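Local coordinates for protein probable CoA-transferase alpha subunit (Rhodococcus jostii, PDB 6COJ) that binds a coenzyme A thioester and, as a probable CoA-transferase alpha subunit, probably works on such thioesters together with another protein chain, at residues D25-L30 and V51-R56; V120-E125 and P132-R137; D143-R146 and E151-T154; G251-L256 and E265-H270; R269-S274 and Q282-T287. The protein carries 1 engineered substitution. One frame throughout, in Å; residues are numbered along the deposited sequence.

Interaction 1: D25-L30 and V51-R56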
# COMPACT_ATOMS: atom_id res chain seq x y z
N ASP A 25 24.38 -17.91 12.67
CA ASP A 25 23.18 -18.73 12.89
C ASP A 25 22.15 -18.47 11.80
O ASP A 25 21.55 -19.40 11.25
CB ASP A 25 22.52 -18.36 14.23
CG ASP A 25 23.24 -18.92 15.44
OD1 ASP A 25 24.01 -19.90 15.31
OD2 ASP A 25 23.00 -18.39 16.55
N ALA A 26 21.89 -17.19 11.51
CA ALA A 26 20.87 -16.85 10.53
C ALA A 26 21.23 -17.40 9.15
O ALA A 26 20.39 -18.01 8.47
CB ALA A 26 20.67 -15.34 10.48
N VAL A 27 22.49 -17.22 8.74
CA VAL A 27 22.92 -17.76 7.46
C VAL A 27 22.90 -19.29 7.48
O VAL A 27 22.68 -19.93 6.44
CB VAL A 27 24.27 -17.15 7.05
CG1 VAL A 27 24.85 -17.83 5.80
CG2 VAL A 27 24.07 -15.65 6.82
N GLY A 28 23.09 -19.89 8.66
CA GLY A 28 22.97 -21.33 8.81
C GLY A 28 21.59 -21.88 8.51
O GLY A 28 21.44 -23.09 8.31
N GLU A 29 20.56 -21.03 8.51
CA GLU A 29 19.21 -21.41 8.12
C GLU A 29 18.98 -21.32 6.62
O GLU A 29 17.94 -21.78 6.13
CB GLU A 29 18.18 -20.52 8.82
CG GLU A 29 18.10 -20.72 10.32
CD GLU A 29 17.88 -22.16 10.70
OE1 GLU A 29 18.76 -22.76 11.34
OE2 GLU A 29 16.82 -22.72 10.33
N LEU A 30 19.91 -20.71 5.88
CA LEU A 30 19.80 -20.59 4.44
C LEU A 30 20.46 -21.80 3.77
O LEU A 30 21.25 -22.52 4.38
CB LEU A 30 20.47 -19.30 3.97
CG LEU A 30 19.98 -18.04 4.68
CD1 LEU A 30 20.78 -16.84 4.19
CD2 LEU A 30 18.47 -17.83 4.47
N VAL A 51 25.02 -10.01 4.62
CA VAL A 51 25.68 -10.33 3.36
C VAL A 51 27.11 -10.81 3.59
O VAL A 51 27.56 -11.78 2.97
CB VAL A 51 25.62 -9.14 2.38
CG1 VAL A 51 26.51 -9.39 1.17
CG2 VAL A 51 24.19 -8.88 1.95
N ARG A 52 27.85 -10.15 4.49
CA ARG A 52 29.19 -10.62 4.82
C ARG A 52 29.16 -12.02 5.43
O ARG A 52 30.05 -12.84 5.19
CB ARG A 52 29.91 -9.62 5.73
CG ARG A 52 30.36 -8.35 5.02
CD ARG A 52 31.11 -7.38 5.92
NE ARG A 52 30.26 -6.70 6.89
CZ ARG A 52 29.63 -5.55 6.67
NH1 ARG A 52 29.73 -4.94 5.48
NH2 ARG A 52 28.89 -5.01 7.62
N ALA A 53 28.13 -12.32 6.23
CA ALA A 53 28.00 -13.67 6.78
C ALA A 53 27.71 -14.68 5.67
O ALA A 53 28.22 -15.82 5.72
CB ALA A 53 26.92 -13.70 7.86
N LEU A 54 26.93 -14.29 4.67
CA LEU A 54 26.75 -15.15 3.49
C LEU A 54 28.08 -15.43 2.80
O LEU A 54 28.35 -16.57 2.40
CB LEU A 54 25.78 -14.50 2.51
CG LEU A 54 24.35 -15.04 2.53
CD1 LEU A 54 23.45 -14.19 1.63
CD2 LEU A 54 24.32 -16.49 2.10
N LEU A 55 28.93 -14.41 2.65
CA LEU A 55 30.23 -14.59 2.00
C LEU A 55 31.10 -15.56 2.77
O LEU A 55 31.86 -16.34 2.17
CB LEU A 55 30.93 -13.24 1.84
CG LEU A 55 30.87 -12.62 0.44
CD1 LEU A 55 29.44 -12.49 -0.03
CD2 LEU A 55 31.59 -11.28 0.39
N ARG A 56 31.04 -15.53 4.10
CA ARG A 56 31.83 -16.45 4.91
C ARG A 56 31.34 -17.88 4.76
O ARG A 56 32.13 -18.82 4.94
CB ARG A 56 31.76 -16.04 6.38
CG ARG A 56 32.47 -14.75 6.72
CD ARG A 56 32.67 -14.61 8.22
NE ARG A 56 31.42 -14.55 8.96
CZ ARG A 56 30.74 -13.42 9.19
NH1 ARG A 56 31.20 -12.27 8.72
NH2 ARG A 56 29.62 -13.45 9.89
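Val27 meets Ala53 and Leu54 where helix 23-28 packs against helix 48-56, two helices of the Rossmann-like alpha/beta fold built on a parallel sheet. The tight part is at the valine. Its CG1 is anti to the backbone N (chi1 172°), which places CG2 beside that N and sets the two methyls against different atoms of Ala53 and Leu54. CG2 comes within 3.6 Å of Ala53 CB and 3.8 Å of the backbone atom Leu54 N. Val27 CA and Leu54 CA, the closest CA pair, are 6.1 Å apart. No hydrogen bond links the segments, so the join rests on apolar contact alone. Leu54 and Leu30 then lead down to the sheet, with Leu54 touching Leu181 on strand 177-184 and Leu30 touching Phe214 on strand 213-217. The other side faces solvent: Asp25, Gly28 and Glu29 are exposed and add nothing to the interface. Arg56, partly exposed, lays one guanidinium face over Ala53 CA of its own helix and pairs with Asp24. The contacts at the Leu54 end are slightly longer. Leu54 CD2 is 4.0 Å from Val27 CG1 and meets Leu30 CD1 at 4.1 Å, the two leucine side chains at about a right angle.

Interaction 2: V120-E125 and P132-R137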
# COMPACT_ATOMS: atom_id res chain seq x y z
N VAL A 120 9.28 -4.56 -9.19
CA VAL A 120 9.74 -5.24 -7.99
C VAL A 120 8.71 -5.10 -6.88
O VAL A 120 8.28 -6.09 -6.28
CB VAL A 120 11.12 -4.72 -7.54
CG1 VAL A 120 11.55 -5.43 -6.28
CG2 VAL A 120 12.17 -4.95 -8.63
N LYS A 121 8.31 -3.87 -6.58
CA LYS A 121 7.28 -3.63 -5.57
C LYS A 121 6.03 -4.44 -5.88
O LYS A 121 5.46 -5.10 -5.00
CB LYS A 121 6.97 -2.13 -5.53
CG LYS A 121 5.83 -1.77 -4.59
CD LYS A 121 5.41 -0.31 -4.77
CE LYS A 121 4.23 0.01 -3.86
NZ LYS A 121 3.83 1.44 -3.91
N CYS A 122 5.60 -4.40 -7.14
CA CYS A 122 4.40 -5.11 -7.55
C CYS A 122 4.53 -6.62 -7.30
O CYS A 122 3.62 -7.24 -6.74
CB CYS A 122 4.16 -4.81 -9.03
SG CYS A 122 2.71 -5.57 -9.75
N GLY A 123 5.65 -7.21 -7.72
CA GLY A 123 5.83 -8.64 -7.53
C GLY A 123 5.88 -9.04 -6.07
O GLY A 123 5.38 -10.10 -5.69
N LEU A 124 6.50 -8.20 -5.23
CA LEU A 124 6.52 -8.49 -3.80
C LEU A 124 5.13 -8.37 -3.20
O LEU A 124 4.74 -9.19 -2.36
CB LEU A 124 7.49 -7.56 -3.08
CG LEU A 124 8.97 -7.72 -3.42
CD1 LEU A 124 9.76 -6.59 -2.79
CD2 LEU A 124 9.49 -9.07 -2.92
N GLU A 125 4.35 -7.38 -3.64
CA GLU A 125 2.98 -7.24 -3.18
C GLU A 125 2.14 -8.45 -3.58
O GLU A 125 1.29 -8.91 -2.80
CB GLU A 125 2.37 -5.95 -3.74
CG GLU A 125 2.81 -4.70 -3.00
CD GLU A 125 2.34 -3.42 -3.67
OE1 GLU A 125 2.05 -3.44 -4.89
OE2 GLU A 125 2.27 -2.38 -2.98
N PRO A 132 -1.03 -14.99 -7.64
CA PRO A 132 -0.06 -15.44 -8.65
C PRO A 132 0.48 -14.31 -9.51
O PRO A 132 1.56 -14.47 -10.12
CB PRO A 132 -0.87 -16.43 -9.50
CG PRO A 132 -2.31 -16.02 -9.29
CD PRO A 132 -2.40 -15.49 -7.89
N PHE A 133 -0.22 -13.19 -9.60
CA PHE A 133 0.23 -12.05 -10.38
C PHE A 133 -0.52 -10.82 -9.90
O PHE A 133 -1.55 -10.91 -9.23
CB PHE A 133 -0.06 -12.25 -11.87
CG PHE A 133 -1.52 -12.08 -12.22
CD1 PHE A 133 -2.42 -13.12 -12.02
CD2 PHE A 133 -2.00 -10.87 -12.71
CE1 PHE A 133 -3.76 -12.96 -12.30
CE2 PHE A 133 -3.35 -10.71 -12.99
CZ PHE A 133 -4.23 -11.75 -12.79
N LEU A 134 0.01 -9.66 -10.28
CA LEU A 134 -0.74 -8.41 -10.26
C LEU A 134 -0.50 -7.71 -11.59
O LEU A 134 0.61 -7.78 -12.13
CB LEU A 134 -0.30 -7.49 -9.11
CG LEU A 134 -0.76 -7.88 -7.70
CD1 LEU A 134 -0.05 -7.06 -6.64
CD2 LEU A 134 -2.29 -7.71 -7.58
N PRO A 135 -1.52 -7.05 -12.15
CA PRO A 135 -1.34 -6.36 -13.42
C PRO A 135 -0.62 -5.04 -13.19
O PRO A 135 -0.77 -4.40 -12.15
CB PRO A 135 -2.77 -6.08 -13.87
CG PRO A 135 -3.53 -5.95 -12.55
CD PRO A 135 -2.90 -6.95 -11.64
N ILE A 136 0.15 -4.63 -14.19
CA ILE A 136 0.89 -3.38 -14.11
C ILE A 136 1.17 -2.91 -15.53
O ILE A 136 1.31 -3.72 -16.45
CB ILE A 136 2.18 -3.55 -13.27
CG1 ILE A 136 2.86 -2.20 -12.99
CG2 ILE A 136 3.17 -4.48 -13.96
CD1 ILE A 136 3.90 -2.23 -11.85
N ARG A 137 1.23 -1.59 -15.71
CA ARG A 137 1.54 -1.03 -17.02
C ARG A 137 3.04 -1.08 -17.30
O ARG A 137 3.45 -1.41 -18.42
CB ARG A 137 1.05 0.42 -17.08
CG ARG A 137 1.01 1.00 -18.47
CD ARG A 137 0.34 2.37 -18.51
NE ARG A 137 -0.62 2.51 -17.43
CZ ARG A 137 -1.92 2.35 -17.60
NH1 ARG A 137 -2.75 2.49 -16.57
NH2 ARG A 137 -2.38 2.02 -18.80
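Across the Cys122–Leu134 pair, the strand 133-136 runs back along the segment 120-125 at 149° between N-to-C directions, the axes of these short segments approaching to 7.7 Å. Alternation along the strand decides which side chains take part: the CB atoms of Leu134 and Ile136 point toward the helix, those of Phe133 and Pro135 away from it. Cys122 projects into the interval between the two inward residues. Its SG is anti to the backbone N (chi1 -179°), which carries the sulfur forward to Leu134 CB at 3.6 Å, while the same sulfur stands 4.1 Å from Ile136 CB. The base of the cysteine is used as well, since Cys122 CB meets Ile136 CD1 at 3.8 Å. Helix and following strand pack as an alpha/beta layer: helix 117-128 covers one face of a three-stranded antiparallel sheet in which 133-136 is an outermost strand within the chain and 168-173 is its neighbour. Met172 of that neighbour also touches the Cys122 side chain. About one turn later in the helix, Glu125 contributes its aliphatic base, with Glu125 CB 3.9 Å from Leu134 CD1. The latter methyl also lies 3.7 Å from the carbonyl oxygen Cys122 O. Leu134 has a further neighbour beyond the chain, packing on Pro135 of the second subunit, another copy of this protein.

Interaction 3: D143-R146 and E151-T154; sequences DVRR and ELRT
A short helix, 144-148, lies against the start of strand 153-156, an outermost strand, within this chain, of the three-stranded antiparallel sheet, through Val144 and Arg145 on one side and Leu152 and Thr154 on the other. The apolar end is Val144 CG1 on Leu152 CD2 at 3.8 Å, and Met119 of helix 117-128 touches both residues. Arg145 passes the leucine at about a right angle. Bends at chi2 (-58°) and chi3 (-56°) fold its chain so that CD is 4.2 Å from Leu152 CD2 and bring the guanidinium near the carbonyl of Leu152, just ahead of the strand. Arg145 NH2 is 3.7 Å from Leu152 O, and no direct bond forms. A water closes the gap instead: it accepts from Arg145 NH2 at 3.2 Å, in the guanidinium plane at its edge, and donates to Leu152 O at 2.8 Å. Thr154 CG2 lies 3.7 Å from Arg145 NH1, obliquely to the plane. An alanine in place of Arg145 would be likely to leave the water without its guanidinium donor and uncover the Thr154 methyl. Leu152 packs further on Tyr159 of the second subunit. The short helix thus packs on one edge of an antiparallel sheet whose other edge strand in this chain is 133-136.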
# COMPACT_ATOMS: atom_id res chain seq x y z
N ASP A 143 12.22 -3.43 -23.33
CA ASP A 143 13.01 -4.65 -23.36
C ASP A 143 12.93 -5.46 -22.07
O ASP A 143 13.52 -6.54 -22.00
CB ASP A 143 14.46 -4.37 -23.78
CG ASP A 143 14.65 -4.49 -25.26
OD1 ASP A 143 13.84 -5.19 -25.91
OD2 ASP A 143 15.62 -3.90 -25.79
N VAL A 144 12.17 -4.99 -21.07
CA VAL A 144 11.82 -5.90 -19.99
C VAL A 144 11.22 -7.19 -20.54
O VAL A 144 11.50 -8.29 -20.04
CB VAL A 144 10.89 -5.20 -18.98
CG1 VAL A 144 10.44 -6.18 -17.91
CG2 VAL A 144 11.61 -4.02 -18.35
N ARG A 145 10.41 -7.08 -21.60
CA ARG A 145 9.82 -8.28 -22.22
C ARG A 145 10.89 -9.26 -22.67
O ARG A 145 10.73 -10.48 -22.52
CB ARG A 145 8.95 -7.89 -23.41
CG ARG A 145 7.81 -6.94 -23.09
CD ARG A 145 6.88 -7.50 -22.01
NE ARG A 145 6.32 -8.80 -22.32
CZ ARG A 145 5.24 -9.00 -23.06
NH1 ARG A 145 4.59 -7.97 -23.59
NH2 ARG A 145 4.79 -10.23 -23.29
N ARG A 146 11.96 -8.76 -23.25
CA ARG A 146 13.05 -9.62 -23.76
C ARG A 146 13.93 -10.18 -22.67
O ARG A 146 14.42 -11.24 -22.81
CB ARG A 146 13.90 -8.88 -24.74
CG ARG A 146 13.21 -8.50 -26.00
CD ARG A 146 14.11 -8.68 -27.21
NE ARG A 146 15.38 -7.95 -27.30
CZ ARG A 146 16.57 -8.55 -27.28
NH1 ARG A 146 17.66 -7.84 -27.46
NH2 ARG A 146 16.70 -9.87 -27.06
N GLU A 151 8.70 -16.09 -19.34
CA GLU A 151 8.47 -15.99 -17.90
C GLU A 151 7.60 -14.79 -17.54
O GLU A 151 7.04 -14.75 -16.44
CB GLU A 151 9.82 -15.92 -17.15
CG GLU A 151 9.69 -16.11 -15.64
CD GLU A 151 11.01 -16.08 -14.89
OE1 GLU A 151 12.08 -16.32 -15.50
OE2 GLU A 151 10.96 -15.83 -13.67
N LEU A 152 7.48 -13.81 -18.44
CA LEU A 152 6.66 -12.62 -18.22
C LEU A 152 5.58 -12.60 -19.29
O LEU A 152 5.88 -12.41 -20.47
CB LEU A 152 7.51 -11.35 -18.28
CG LEU A 152 6.80 -10.05 -17.87
CD1 LEU A 152 6.40 -10.10 -16.40
CD2 LEU A 152 7.70 -8.87 -18.15
N ARG A 153 4.34 -12.79 -18.87
CA ARG A 153 3.18 -12.83 -19.75
C ARG A 153 2.28 -11.63 -19.49
O ARG A 153 2.43 -10.92 -18.50
CB ARG A 153 2.41 -14.15 -19.56
CG ARG A 153 3.23 -15.38 -19.94
CD ARG A 153 2.58 -16.68 -19.52
NE ARG A 153 3.39 -17.80 -19.98
CZ ARG A 153 3.19 -19.08 -19.66
NH1 ARG A 153 2.19 -19.43 -18.86
NH2 ARG A 153 3.99 -20.01 -20.15
N THR A 154 1.34 -11.41 -20.40
CA THR A 154 0.35 -10.35 -20.23
C THR A 154 -0.96 -10.91 -19.69
O THR A 154 -1.17 -12.12 -19.65
CB THR A 154 0.09 -9.61 -21.54
OG1 THR A 154 -0.40 -10.53 -22.52
CG2 THR A 154 1.37 -8.96 -22.04
O HOH W 1 5.15 -13.39 -23.04

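Interaction 4: G251-L256 and E265-H270; sequences GAHFTL and EKFQRH
A cis peptide bond joins His253 to Phe254, and both side chains meet Phe267 of helix 265-274 in a buried aromatic cluster. The Phe254 and Phe267 planes are inclined at 54°, with Phe254 CD2 3.5 Å from Phe267 CD2, near the plane of the Phe267 ring. His253 brings CE1 to 3.7 Å from the same Phe267 CD2, its ring turned 49° to the phenyl. Phe254 CG stands between its own backbone N and carbonyl carbon (chi1 43°), which directs the ring between Phe267 and Gln268. On the Gln268 side, OE1 lies at the ring edge, in plane, 3.5 Å from Phe254 CE1, and the aliphatic CB approaches Phe254 CD1 to 3.6 Å. Replacing Phe254 with alanine would probably open a gap between Phe267 and Gln268 and leave the Phe267 ring edge and the Gln268 CB without their partner. The polar ends find partners elsewhere: Gln268 OE1 bonds Ser43 and NE2 bonds Leu91 O, while His253 ND1 and NE2 bond Tyr296 and Asp264. Polar side-chain atoms buried at this contact are therefore paid for by bonds to surrounding residues; no hydrogen bond crosses directly between 251-256 and 265-270, so the join is chiefly van der Waals contact.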
# COMPACT_ATOMS: atom_id res chain seq x y z
N GLY A 251 25.44 -2.54 11.27
CA GLY A 251 25.23 -3.69 10.42
C GLY A 251 24.80 -3.37 9.00
O GLY A 251 24.65 -4.30 8.20
N ALA A 252 24.58 -2.09 8.69
CA ALA A 252 24.35 -1.67 7.32
C ALA A 252 25.60 -1.09 6.66
O ALA A 252 25.58 -0.84 5.45
CB ALA A 252 23.20 -0.66 7.25
N HIS A 253 26.68 -0.89 7.41
CA HIS A 253 27.90 -0.32 6.84
C HIS A 253 28.35 -1.19 5.65
O HIS A 253 28.41 -2.40 5.79
CB HIS A 253 29.01 -0.29 7.89
CG HIS A 253 30.25 0.39 7.42
ND1 HIS A 253 31.22 -0.26 6.69
CD2 HIS A 253 30.68 1.67 7.56
CE1 HIS A 253 32.19 0.59 6.39
NE2 HIS A 253 31.89 1.77 6.92
N PHE A 254 28.69 -0.60 4.50
CA PHE A 254 28.94 0.83 4.31
C PHE A 254 27.81 1.62 3.66
O PHE A 254 28.04 2.71 3.15
CB PHE A 254 30.22 1.00 3.45
CG PHE A 254 30.30 0.07 2.27
CD1 PHE A 254 29.69 0.39 1.06
CD2 PHE A 254 30.99 -1.14 2.37
CE1 PHE A 254 29.78 -0.48 -0.03
CE2 PHE A 254 31.08 -2.01 1.29
CZ PHE A 254 30.47 -1.68 0.09
N THR A 255 26.58 1.09 3.70
CA THR A 255 25.44 1.85 3.20
C THR A 255 24.88 2.75 4.30
O THR A 255 25.23 2.62 5.48
CB THR A 255 24.36 0.91 2.65
OG1 THR A 255 23.76 0.14 3.72
CG2 THR A 255 24.98 -0.04 1.64
N LEU A 256 24.03 3.70 3.92
CA LEU A 256 23.43 4.58 4.93
C LEU A 256 22.36 3.84 5.73
O LEU A 256 21.90 2.76 5.36
CB LEU A 256 22.90 5.87 4.30
CG LEU A 256 21.84 5.83 3.19
CD1 LEU A 256 20.46 5.43 3.73
CD2 LEU A 256 21.76 7.18 2.49
N GLU A 265 31.09 7.15 2.57
CA GLU A 265 31.40 7.40 1.17
C GLU A 265 32.84 7.02 0.84
O GLU A 265 33.11 6.41 -0.20
CB GLU A 265 31.14 8.87 0.83
CG GLU A 265 29.69 9.33 1.02
CD GLU A 265 28.77 8.87 -0.09
OE1 GLU A 265 27.55 9.12 0.01
OE2 GLU A 265 29.27 8.24 -1.05
N LYS A 266 33.77 7.39 1.72
CA LYS A 266 35.18 7.06 1.49
C LYS A 266 35.39 5.56 1.43
O LYS A 266 36.15 5.07 0.58
CB LYS A 266 36.04 7.70 2.57
CG LYS A 266 36.32 9.20 2.38
CD LYS A 266 35.24 10.08 3.00
CE LYS A 266 34.97 11.32 2.17
NZ LYS A 266 33.75 12.07 2.58
N PHE A 267 34.73 4.80 2.30
CA PHE A 267 34.93 3.36 2.28
C PHE A 267 34.26 2.72 1.07
O PHE A 267 34.79 1.77 0.50
CB PHE A 267 34.46 2.68 3.57
CG PHE A 267 34.94 1.25 3.67
CD1 PHE A 267 36.24 0.98 4.08
CD2 PHE A 267 34.13 0.20 3.29
CE1 PHE A 267 36.70 -0.32 4.15
CE2 PHE A 267 34.58 -1.10 3.35
CZ PHE A 267 35.88 -1.36 3.78
N GLN A 268 33.08 3.21 0.69
CA GLN A 268 32.46 2.66 -0.52
C GLN A 268 33.34 2.89 -1.74
O GLN A 268 33.47 2.00 -2.59
CB GLN A 268 31.07 3.24 -0.74
CG GLN A 268 30.43 2.66 -1.99
CD GLN A 268 28.96 2.97 -2.08
OE1 GLN A 268 28.14 2.27 -1.51
NE2 GLN A 268 28.64 4.01 -2.82
N ARG A 269 33.96 4.07 -1.83
CA ARG A 269 34.92 4.30 -2.90
C ARG A 269 36.06 3.29 -2.86
O ARG A 269 36.50 2.80 -3.91
CB ARG A 269 35.45 5.73 -2.85
CG ARG A 269 34.50 6.74 -3.44
CD ARG A 269 35.15 8.09 -3.64
NE ARG A 269 35.55 8.72 -2.39
CZ ARG A 269 34.79 9.57 -1.70
NH1 ARG A 269 33.57 9.87 -2.13
NH2 ARG A 269 35.25 10.10 -0.58
N HIS A 270 36.54 2.96 -1.66
CA HIS A 270 37.62 1.98 -1.53
C HIS A 270 37.17 0.60 -1.97
O HIS A 270 37.91 -0.13 -2.65
CB HIS A 270 38.14 1.96 -0.09
CG HIS A 270 39.27 1.01 0.13
ND1 HIS A 270 40.51 1.18 -0.44
CD2 HIS A 270 39.35 -0.13 0.86
CE1 HIS A 270 41.30 0.19 -0.07
NE2 HIS A 270 40.62 -0.61 0.72

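Interaction 5: R269-S274 and Q282-T287; sequences RHYAES and QQFVAT
Phe284 fits against His270, Tyr271 and Ser274 in a helix–loop–helix arrangement, helices 265-274 and 278-288 following each other in the chain with 134° between the N-to-C directions of the two short segments. The axes of those segments stay 10.1 Å apart at closest, and the phenylalanine ring spans the interval. Its CG is anti to the backbone N (chi1 -173°), which sends the ring toward the first helix. The contacts there follow one side of the ring outward from its base. Ser274 CB meets Phe284 CB at 3.8 Å, and Ser274 OG lies 3.7 Å from Phe284 CD2. At the same ring atom, His270 CD2 reaches Phe284 CD2 at 3.7 Å, approaching in the phenyl plane at its edge, the two ring planes being inclined at 40°. At the far end the ring touches the Tyr271 backbone, Phe284 CE2 standing 3.7 Å from Tyr271 CA, and Phe284 CZ is 4.0 Å from Tyr271 CB. No hydrogen bond crosses, so van der Waals contact carries the join. Around this shell, Phe284 is stacked on Trp281 and also meets Tyr288, both of its own helix. Tyr271 is anchored by its OH to Asp98, and the His270 ring meets Phe303 of helix 293-306. Ser274 is fixed from within its own helix: OG donates to His270 O at 2.8 Å and rests over the rim of one face of the His270 ring. That carbonyl oxygen also accepts from Ser274 N at 2.9 Å, the two donors arriving from opposite faces of its plane.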
# COMPACT_ATOMS: atom_id res chain seq x y z
N ARG A 269 33.96 4.07 -1.83
CA ARG A 269 34.92 4.30 -2.90
C ARG A 269 36.06 3.29 -2.86
O ARG A 269 36.50 2.80 -3.91
CB ARG A 269 35.45 5.73 -2.85
CG ARG A 269 34.50 6.74 -3.44
CD ARG A 269 35.15 8.09 -3.64
NE ARG A 269 35.55 8.72 -2.39
CZ ARG A 269 34.79 9.57 -1.70
NH1 ARG A 269 33.57 9.87 -2.13
NH2 ARG A 269 35.25 10.10 -0.58
N HIS A 270 36.54 2.96 -1.66
CA HIS A 270 37.62 1.98 -1.53
C HIS A 270 37.17 0.60 -1.97
O HIS A 270 37.91 -0.13 -2.65
CB HIS A 270 38.14 1.96 -0.09
CG HIS A 270 39.27 1.01 0.13
ND1 HIS A 270 40.51 1.18 -0.44
CD2 HIS A 270 39.35 -0.13 0.86
CE1 HIS A 270 41.30 0.19 -0.07
NE2 HIS A 270 40.62 -0.61 0.72
N TYR A 271 35.94 0.21 -1.60
CA TYR A 271 35.38 -1.05 -2.09
C TYR A 271 35.37 -1.09 -3.61
O TYR A 271 35.83 -2.06 -4.23
CB TYR A 271 33.96 -1.23 -1.52
CG TYR A 271 33.05 -2.09 -2.36
CD1 TYR A 271 33.15 -3.48 -2.35
CD2 TYR A 271 32.09 -1.52 -3.19
CE1 TYR A 271 32.32 -4.27 -3.13
CE2 TYR A 271 31.25 -2.30 -3.98
CZ TYR A 271 31.38 -3.68 -3.95
OH TYR A 271 30.55 -4.46 -4.72
N ALA A 272 34.86 -0.02 -4.24
CA ALA A 272 34.72 -0.01 -5.70
C ALA A 272 36.08 -0.04 -6.39
O ALA A 272 36.28 -0.80 -7.34
CB ALA A 272 33.90 1.21 -6.13
N GLU A 273 37.02 0.78 -5.91
CA GLU A 273 38.35 0.79 -6.51
C GLU A 273 39.10 -0.51 -6.25
O GLU A 273 39.96 -0.89 -7.05
CB GLU A 273 39.15 1.99 -6.01
CG GLU A 273 38.77 3.31 -6.68
CD GLU A 273 38.91 4.49 -5.75
OE1 GLU A 273 39.49 4.33 -4.66
OE2 GLU A 273 38.43 5.59 -6.11
N SER A 274 38.80 -1.20 -5.16
CA SER A 274 39.49 -2.46 -4.90
C SER A 274 39.05 -3.57 -5.84
O SER A 274 39.78 -4.55 -6.00
CB SER A 274 39.31 -2.87 -3.44
OG SER A 274 40.00 -1.98 -2.57
N GLN A 282 42.24 -9.11 -3.51
CA GLN A 282 42.80 -9.99 -2.49
C GLN A 282 43.11 -9.23 -1.21
O GLN A 282 42.90 -9.72 -0.10
CB GLN A 282 44.08 -10.65 -3.01
CG GLN A 282 44.82 -11.53 -1.99
CD GLN A 282 45.97 -10.81 -1.29
OE1 GLN A 282 46.56 -9.88 -1.84
NE2 GLN A 282 46.29 -11.25 -0.08
N GLN A 283 43.63 -8.01 -1.36
CA GLN A 283 43.98 -7.21 -0.20
C GLN A 283 42.73 -6.74 0.53
O GLN A 283 42.68 -6.76 1.77
CB GLN A 283 44.81 -6.01 -0.64
CG GLN A 283 45.47 -5.27 0.52
CD GLN A 283 46.19 -6.21 1.46
OE1 GLN A 283 45.75 -6.45 2.58
NE2 GLN A 283 47.31 -6.77 0.99
N PHE A 284 41.71 -6.33 -0.21
CA PHE A 284 40.44 -5.96 0.41
C PHE A 284 39.86 -7.15 1.16
O PHE A 284 39.41 -7.02 2.31
CB PHE A 284 39.47 -5.47 -0.66
CG PHE A 284 38.19 -4.91 -0.11
CD1 PHE A 284 37.11 -5.73 0.14
CD2 PHE A 284 38.07 -3.55 0.14
CE1 PHE A 284 35.93 -5.21 0.64
CE2 PHE A 284 36.88 -3.02 0.64
CZ PHE A 284 35.81 -3.85 0.89
N VAL A 285 39.86 -8.33 0.53
CA VAL A 285 39.37 -9.54 1.18
C VAL A 285 40.18 -9.85 2.43
O VAL A 285 39.62 -10.13 3.50
CB VAL A 285 39.38 -10.71 0.18
CG1 VAL A 285 39.23 -12.04 0.89
CG2 VAL A 285 38.29 -10.52 -0.87
N ALA A 286 41.51 -9.79 2.33
CA ALA A 286 42.36 -10.10 3.47
C ALA A 286 42.08 -9.16 4.64
O ALA A 286 42.06 -9.59 5.80
CB ALA A 286 43.84 -10.05 3.08
N THR A 287 41.87 -7.88 4.36
CA THR A 287 41.71 -6.90 5.43
C THR A 287 40.29 -6.89 5.99
O THR A 287 40.11 -6.75 7.21
CB THR A 287 42.11 -5.51 4.94
OG1 THR A 287 43.49 -5.51 4.54
CG2 THR A 287 41.91 -4.47 6.04

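Interactions 4 and 5 share Arg269 and His270 on helix 265-274, with centres 12 Å apart, and their aromatic groups join directly: Phe254 CZ is 3.6 Å from Tyr271 CG, and Phe267 CZ is 3.7 Å from Phe284 CE2. Interaction 1 is tied to interaction 4 by a probable hydrogen bond of 2.9 Å from Arg52 NH1 to His253 O. Interactions 2 and 3 both reach one three-stranded sheet, 13 Å between centres, and both touch the second subunit. The Ile136 and Val144 side chains lie about 11 Å from the bound thioester, too far to touch it; Ala117, starting helix 117-128, lines its pocket. Across the chain's centre, interactions 2 and 4 have centres 31 Å apart.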